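Local coordinates for protein Chymotrypsin/elastase isoinhibitor 1 (Ascaris suum, PDB 1EAI) that inhibits chymotrypsin- and elastase-type serine proteinases, defending the worm against the proteinases of its host, at residues C[8-18]-C[29-40]. Residues are numbered along the deposited sequence; the frame is centred on the assembly and turned at random.
Sequences NEVWTECTGCE and CPLMCRRPSCEC
The Trp11 ring lies with one face over the backbone of Ser37, whose carbonyl O sits 3.3 Å above the ring plane toward the rim. At its edge, in plane, are the Cys38 sulfur, with SG 3.9 Å from Trp11 CE3, and Glu13 OE2, which takes a weak bond from NE1. Holding CG anti to the backbone N (chi1 180°) brings the indole over the Ser37 backbone, where Trp11 CZ2 meets Pro36 CB. The second flat group, the Arg34 guanidinium, carries Cys17 SG over the centre of one face, while Thr15 O lies at its edge; NH1 and NH2 both give weak bonds to Pro30 O, which ties the arginine back across the Leu31-Met32 reactive bond to Pro30. That loop is braced on both flanks by disulfides, Cys14 to Cys33 and Cys17 to Cys29, a scaffold in keeping with the TIL inhibitor family.

Polar side chains join residues 12-18 to 35-40. Thr15 OG1 donates to Arg35 O (2.8 Å), from above the carbonyl plane, while the Thr15 and Arg34 backbones form a single antiparallel bridge, Arg34 N giving to Thr15 O and Thr15 N weakly to Arg34 O. The extended Glu39 chain, with CG anti to its N (chi1 -180°), crosses Thr12 CG2 and carries OE2 to Gly16 N, 3.2 Å away and met nearly along the C-O axis. Glu18 OE2 accepts Cys40 N at 3.1 Å, on the anti side, tilted 32° out of the carboxylate plane, and also pairs with Arg48.

Strands 10-12 and 37-39 form a two-stranded antiparallel sheet, with Val10-Glu39 and Thr12-Ser37 as hydrogen-bonded pairs. Disulfides Cys38-Cys5 and Cys40-Cys54 fasten it to the N-terminal loop and strand 54-56, and Cys40 packs on strand 46-48. Away from this sheet, Cys29 and Pro30 of strand 28-30 pair in an antiparallel ladder with a strand of another protein's chain.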
ATOM      1  N   ASN C   8      17.148  15.817  -5.767  1.00 27.01           N
ATOM      2  CA  ASN C   8      17.885  14.909  -4.928  1.00 23.10           C
ATOM      3  C   ASN C   8      17.284  13.497  -4.779  1.00 26.25           C
ATOM      4  O   ASN C   8      17.626  12.664  -3.881  1.00 30.09           O
ATOM      5  CB  ASN C   8      18.240  15.552  -3.594  1.00 26.05           C
ATOM      6  CG  ASN C   8      18.819  16.956  -3.554  1.00 27.37           C
ATOM      7  OD1 ASN C   8      19.877  17.198  -4.100  1.00 30.63           O
ATOM      8  ND2 ASN C   8      18.156  17.886  -2.875  1.00 28.43           N
ATOM      9  N   GLU C   9      16.304  13.212  -5.606  1.00 24.47           N
ATOM     10  CA  GLU C   9      15.597  11.951  -5.644  1.00 25.88           C
ATOM     11  C   GLU C   9      16.185  10.974  -6.706  1.00 27.13           C
ATOM     12  O   GLU C   9      16.515  11.343  -7.886  1.00 24.99           O
ATOM     13  CB  GLU C   9      14.139  12.260  -6.027  1.00 28.61           C
ATOM     14  CG  GLU C   9      13.298  12.854  -4.880  1.00 26.35           C
ATOM     15  CD  GLU C   9      11.832  12.824  -5.234  1.00 27.32           C
ATOM     16  OE1 GLU C   9      11.304  12.807  -6.390  1.00 26.93           O
ATOM     17  OE2 GLU C   9      11.157  12.974  -4.139  1.00 27.96           O
ATOM     18  N   VAL C  10      16.247   9.690  -6.353  1.00 23.50           N
ATOM     19  CA  VAL C  10      16.789   8.804  -7.359  1.00 24.06           C
ATOM     20  C   VAL C  10      15.846   7.584  -7.579  1.00 29.41           C
ATOM     21  O   VAL C  10      15.378   7.007  -6.595  1.00 33.32           O
ATOM     22  CB  VAL C  10      18.211   8.380  -6.933  1.00 22.01           C
ATOM     23  CG1 VAL C  10      18.607   7.130  -7.680  1.00 19.54           C
ATOM     24  CG2 VAL C  10      19.370   9.408  -6.971  1.00 13.35           C
ATOM     25  N   TRP C  11      15.469   7.258  -8.848  1.00 27.58           N
ATOM     26  CA  TRP C  11      14.576   6.130  -9.205  1.00 22.31           C
ATOM     27  C   TRP C  11      15.069   4.716  -8.858  1.00 23.57           C
ATOM     28  O   TRP C  11      16.071   4.256  -9.340  1.00 23.91           O
ATOM     29  CB  TRP C  11      14.003   6.271 -10.669  1.00 20.22           C
ATOM     30  CG  TRP C  11      13.082   5.129 -11.104  1.00 22.21           C
ATOM     31  CD1 TRP C  11      13.421   3.865 -11.588  1.00 22.27           C
ATOM     32  CD2 TRP C  11      11.667   5.036 -10.825  1.00 18.93           C
ATOM     33  NE1 TRP C  11      12.278   3.021 -11.628  1.00 24.77           N
ATOM     34  CE2 TRP C  11      11.198   3.748 -11.223  1.00 19.19           C
ATOM     35  CE3 TRP C  11      10.799   5.926 -10.276  1.00 19.13           C
ATOM     36  CZ2 TRP C  11       9.874   3.371 -11.179  1.00 21.21           C
ATOM     37  CZ3 TRP C  11       9.450   5.550 -10.213  1.00 17.96           C
ATOM     38  CH2 TRP C  11       8.985   4.307 -10.686  1.00 21.20           C
ATOM     39  N   THR C  12      14.395   3.941  -7.988  1.00 24.78           N
ATOM     40  CA  THR C  12      14.861   2.542  -7.749  1.00 23.73           C
ATOM     41  C   THR C  12      13.665   1.548  -7.872  1.00 25.17           C
ATOM     42  O   THR C  12      12.454   1.883  -7.569  1.00 22.38           O
ATOM     43  CB  THR C  12      15.573   2.336  -6.364  1.00 22.91           C
ATOM     44  OG1 THR C  12      16.046   1.002  -6.101  1.00 26.78           O
ATOM     45  CG2 THR C  12      14.644   2.663  -5.235  1.00 20.32           C
ATOM     46  N   GLU C  13      14.035   0.316  -8.230  1.00 25.24           N
ATOM     47  CA  GLU C  13      13.136  -0.804  -8.302  1.00 32.19           C
ATOM     48  C   GLU C  13      13.036  -1.524  -6.983  1.00 32.98           C
ATOM     49  O   GLU C  13      12.131  -2.319  -6.820  1.00 31.49           O
ATOM     50  CB  GLU C  13      13.677  -1.845  -9.271  1.00 39.74           C
ATOM     51  CG  GLU C  13      13.751  -1.307 -10.704  1.00 48.56           C
ATOM     52  CD  GLU C  13      12.401  -1.089 -11.321  1.00 57.03           C
ATOM     53  OE1 GLU C  13      11.377  -1.588 -10.864  1.00 61.18           O
ATOM     54  OE2 GLU C  13      12.468  -0.304 -12.391  1.00 60.70           O
ATOM     55  N   CYS C  14      14.078  -1.410  -6.127  1.00 33.88           N
ATOM     56  CA  CYS C  14      14.132  -1.950  -4.760  1.00 30.76           C
ATOM     57  C   CYS C  14      14.234  -0.804  -3.740  1.00 30.56           C
ATOM     58  O   CYS C  14      15.340  -0.326  -3.423  1.00 31.80           O
ATOM     59  CB  CYS C  14      15.242  -2.986  -4.519  1.00 29.84           C
ATOM     60  SG  CYS C  14      15.304  -3.621  -2.810  1.00 32.66           S
ATOM     61  N   THR C  15      13.099  -0.317  -3.279  1.00 26.72           N
ATOM     62  CA  THR C  15      13.041   0.779  -2.319  1.00 24.98           C
ATOM     63  C   THR C  15      13.356   0.377  -0.836  1.00 27.41           C
ATOM     64  O   THR C  15      12.983  -0.705  -0.415  1.00 26.98           O
ATOM     65  CB  THR C  15      11.582   1.261  -2.577  1.00 26.73           C
ATOM     66  OG1 THR C  15      11.545   2.016  -3.800  1.00 28.60           O
ATOM     67  CG2 THR C  15      11.039   2.176  -1.487  1.00 23.84           C
ATOM     68  N   GLY C  16      13.922   1.250   0.071  1.00 25.63           N
ATOM     69  CA  GLY C  16      14.175   0.925   1.490  1.00 23.90           C
ATOM     70  C   GLY C  16      13.498   1.907   2.435  1.00 26.93           C
ATOM     71  O   GLY C  16      12.358   2.159   2.220  1.00 27.97           O
ATOM     72  N   CYS C  17      14.115   2.419   3.531  1.00 28.49           N
ATOM     73  CA  CYS C  17      13.409   3.383   4.375  1.00 24.91           C
ATOM     74  C   CYS C  17      14.009   4.774   4.267  1.00 27.01           C
ATOM     75  O   CYS C  17      15.171   4.908   3.969  1.00 32.68           O
ATOM     76  CB  CYS C  17      13.333   2.957   5.861  1.00 24.80           C
ATOM     77  SG  CYS C  17      12.839   1.226   6.124  1.00 26.73           S
ATOM     78  N   GLU C  18      13.175   5.780   4.448  1.00 27.17           N
ATOM     79  CA  GLU C  18      13.375   7.218   4.426  1.00 27.18           C
ATOM     80  C   GLU C  18      13.342   7.830   5.848  1.00 29.63           C
ATOM     81  O   GLU C  18      12.669   7.299   6.770  1.00 23.96           O
ATOM     82  CB  GLU C  18      12.309   7.906   3.516  1.00 23.52           C
ATOM     83  CG  GLU C  18      12.294   7.597   1.991  1.00 21.93           C
ATOM     84  CD  GLU C  18      11.473   8.599   1.176  1.00 26.53           C
ATOM     85  OE1 GLU C  18      10.535   9.221   1.627  1.00 32.14           O
ATOM     86  OE2 GLU C  18      11.793   8.783  -0.087  1.00 23.21           O
ATOM     87  N   CYS C  29      14.649  -0.828   9.936  1.00 28.51           N
ATOM     88  CA  CYS C  29      14.215  -0.942   8.540  1.00 27.65           C
ATOM     89  C   CYS C  29      14.148  -2.460   8.187  1.00 27.74           C
ATOM     90  O   CYS C  29      15.178  -3.167   8.158  1.00 25.38           O
ATOM     91  CB  CYS C  29      15.079  -0.117   7.564  1.00 26.47           C
ATOM     92  SG  CYS C  29      14.455  -0.031   5.859  1.00 26.70           S
ATOM     93  N   PRO C  30      12.931  -3.029   7.924  1.00 27.19           N
ATOM     94  CA  PRO C  30      12.855  -4.452   7.595  1.00 22.49           C
ATOM     95  C   PRO C  30      13.695  -4.874   6.391  1.00 24.64           C
ATOM     96  O   PRO C  30      13.757  -4.134   5.403  1.00 22.94           O
ATOM     97  CB  PRO C  30      11.378  -4.778   7.465  1.00 24.13           C
ATOM     98  CG  PRO C  30      10.650  -3.734   8.283  1.00 23.23           C
ATOM     99  CD  PRO C  30      11.562  -2.484   8.316  1.00 22.05           C
ATOM    100  N   LEU C  31      14.291  -6.082   6.412  1.00 23.93           N
ATOM    101  CA  LEU C  31      15.136  -6.479   5.268  1.00 26.77           C
ATOM    102  C   LEU C  31      14.447  -6.865   3.895  1.00 29.62           C
ATOM    103  O   LEU C  31      14.929  -7.737   3.097  1.00 26.70           O
ATOM    104  CB  LEU C  31      16.383  -7.361   5.699  1.00 27.75           C
ATOM    105  CG  LEU C  31      17.479  -6.508   6.468  1.00 25.62           C
ATOM    106  CD1 LEU C  31      18.490  -7.380   7.216  1.00 21.59           C
ATOM    107  CD2 LEU C  31      18.342  -5.714   5.482  1.00 20.49           C
ATOM    108  N   MET C  32      13.260  -6.288   3.625  1.00 27.01           N
ATOM    109  CA  MET C  32      12.573  -6.592   2.383  1.00 27.02           C
ATOM    110  C   MET C  32      12.391  -5.424   1.384  1.00 27.96           C
ATOM    111  O   MET C  32      11.845  -4.397   1.768  1.00 29.60           O
ATOM    112  CB  MET C  32      11.172  -7.113   2.800  1.00 29.64           C
ATOM    113  CG  MET C  32      10.328  -7.537   1.589  1.00 33.86           C
ATOM    114  SD  MET C  32       8.740  -8.374   1.932  1.00 40.30           S
ATOM    115  CE  MET C  32       7.881  -7.284   3.076  1.00 36.42           C
ATOM    116  N   CYS C  33      12.628  -5.569   0.042  1.00 25.64           N
ATOM    117  CA  CYS C  33      12.287  -4.481  -0.896  1.00 25.08           C
ATOM    118  C   CYS C  33      10.836  -4.048  -0.882  1.00 27.48           C
ATOM    119  O   CYS C  33       9.933  -4.881  -0.850  1.00 29.69           O
ATOM    120  CB  CYS C  33      12.498  -4.895  -2.313  1.00 25.98           C
ATOM    121  SG  CYS C  33      14.218  -5.402  -2.587  1.00 29.90           S
ATOM    122  N   ARG C  34      10.626  -2.730  -0.961  1.00 28.78           N
ATOM    123  CA  ARG C  34       9.372  -2.025  -1.121  1.00 29.11           C
ATOM    124  C   ARG C  34       9.207  -1.683  -2.617  1.00 30.14           C
ATOM    125  O   ARG C  34      10.140  -1.859  -3.463  1.00 29.87           O
ATOM    126  CB  ARG C  34       9.342  -0.821  -0.218  1.00 34.69           C
ATOM    127  CG  ARG C  34       9.287  -1.228   1.239  1.00 44.63           C
ATOM    128  CD  ARG C  34      10.013  -0.266   2.213  1.00 55.44           C
ATOM    129  NE  ARG C  34      10.196  -0.816   3.584  1.00 64.67           N
ATOM    130  CZ  ARG C  34      11.288  -1.510   4.075  1.00 69.47           C
ATOM    131  NH1 ARG C  34      12.443  -1.774   3.372  1.00 68.30           N
ATOM    132  NH2 ARG C  34      11.172  -1.964   5.345  1.00 70.75           N
ATOM    133  N   ARG C  35       8.015  -1.204  -2.954  1.00 33.78           N
ATOM    134  CA  ARG C  35       7.629  -0.854  -4.332  1.00 39.98           C
ATOM    135  C   ARG C  35       8.516   0.209  -4.920  1.00 32.79           C
ATOM    136  O   ARG C  35       8.910   1.118  -4.231  1.00 33.42           O
ATOM    137  CB  ARG C  35       6.247  -0.237  -4.321  1.00 51.57           C
ATOM    138  CG  ARG C  35       5.205  -1.017  -3.541  1.00 66.50           C
ATOM    139  CD  ARG C  35       4.838  -2.377  -4.192  1.00 80.62           C
ATOM    140  NE  ARG C  35       3.578  -3.022  -3.703  1.00 91.07           N
ATOM    141  CZ  ARG C  35       2.395  -3.226  -4.360  1.00 97.15           C
ATOM    142  NH1 ARG C  35       2.156  -2.859  -5.636  1.00 98.36           N
ATOM    143  NH2 ARG C  35       1.381  -3.825  -3.700  1.00 99.40           N
ATOM    144  N   PRO C  36       8.710   0.174  -6.221  1.00 29.80           N
ATOM    145  CA  PRO C  36       9.566   1.109  -6.954  1.00 28.50           C
ATOM    146  C   PRO C  36       9.164   2.516  -6.802  1.00 26.04           C
ATOM    147  O   PRO C  36       7.965   2.705  -6.669  1.00 27.97           O
ATOM    148  CB  PRO C  36       9.537   0.697  -8.401  1.00 32.66           C
ATOM    149  CG  PRO C  36       9.199  -0.791  -8.313  1.00 33.53           C
ATOM    150  CD  PRO C  36       8.362  -0.997  -7.045  1.00 31.01           C
ATOM    151  N   SER C  37      10.151   3.459  -6.746  1.00 21.24           N
ATOM    152  CA  SER C  37       9.835   4.818  -6.470  1.00 20.80           C
ATOM    153  C   SER C  37      10.994   5.832  -6.698  1.00 30.83           C
ATOM    154  O   SER C  37      12.099   5.457  -7.109  1.00 36.91           O
ATOM    155  CB  SER C  37       9.276   4.814  -5.060  1.00 18.94           C
ATOM    156  OG  SER C  37      10.275   4.887  -4.071  1.00 17.80           O
ATOM    157  N   CYS C  38      10.705   7.138  -6.547  1.00 32.83           N
ATOM    158  CA  CYS C  38      11.623   8.261  -6.632  1.00 28.22           C
ATOM    159  C   CYS C  38      12.037   8.422  -5.206  1.00 22.26           C
ATOM    160  O   CYS C  38      11.184   8.814  -4.375  1.00 20.52           O
ATOM    161  CB  CYS C  38      10.879   9.505  -7.154  1.00 28.44           C
ATOM    162  SG  CYS C  38      10.892   9.624  -8.960  1.00 29.16           S
ATOM    163  N   GLU C  39      13.166   7.798  -4.846  1.00 24.24           N
ATOM    164  CA  GLU C  39      13.626   7.759  -3.433  1.00 26.22           C
ATOM    165  C   GLU C  39      14.618   8.884  -2.910  1.00 22.10           C
ATOM    166  O   GLU C  39      15.497   9.359  -3.674  1.00 17.89           O
ATOM    167  CB  GLU C  39      14.205   6.326  -3.271  1.00 27.72           C
ATOM    168  CG  GLU C  39      14.774   5.933  -1.894  1.00 29.14           C
ATOM    169  CD  GLU C  39      15.808   4.806  -1.940  1.00 35.35           C
ATOM    170  OE1 GLU C  39      16.803   4.743  -2.696  1.00 38.02           O
ATOM    171  OE2 GLU C  39      15.474   3.822  -1.165  1.00 37.40           O
ATOM    172  N   CYS C  40      14.404   9.393  -1.682  1.00 20.61           N
ATOM    173  CA  CYS C  40      15.233  10.325  -0.891  1.00 22.42           C
ATOM    174  C   CYS C  40      15.994   9.442   0.094  1.00 20.15           C
ATOM    175  O   CYS C  40      15.388   9.203   1.130  1.00 24.35           O
ATOM    176  CB  CYS C  40      14.391  11.234   0.086  1.00 23.03           C
ATOM    177  SG  CYS C  40      15.182  12.804   0.649  1.00 24.50           S
TER
HETATM  178  O   HOH W   1      18.244   9.719  -2.630  1.00 33.16           O
HETATM  179  O   HOH W   2      10.455  -3.786  -5.332  1.00 46.63           O
HETATM  180  O   HOH W   3      17.535   1.325  -2.077  1.00 34.87           O
HETATM  181  O   HOH W   4       9.871   6.726  -2.006  1.00 34.14           O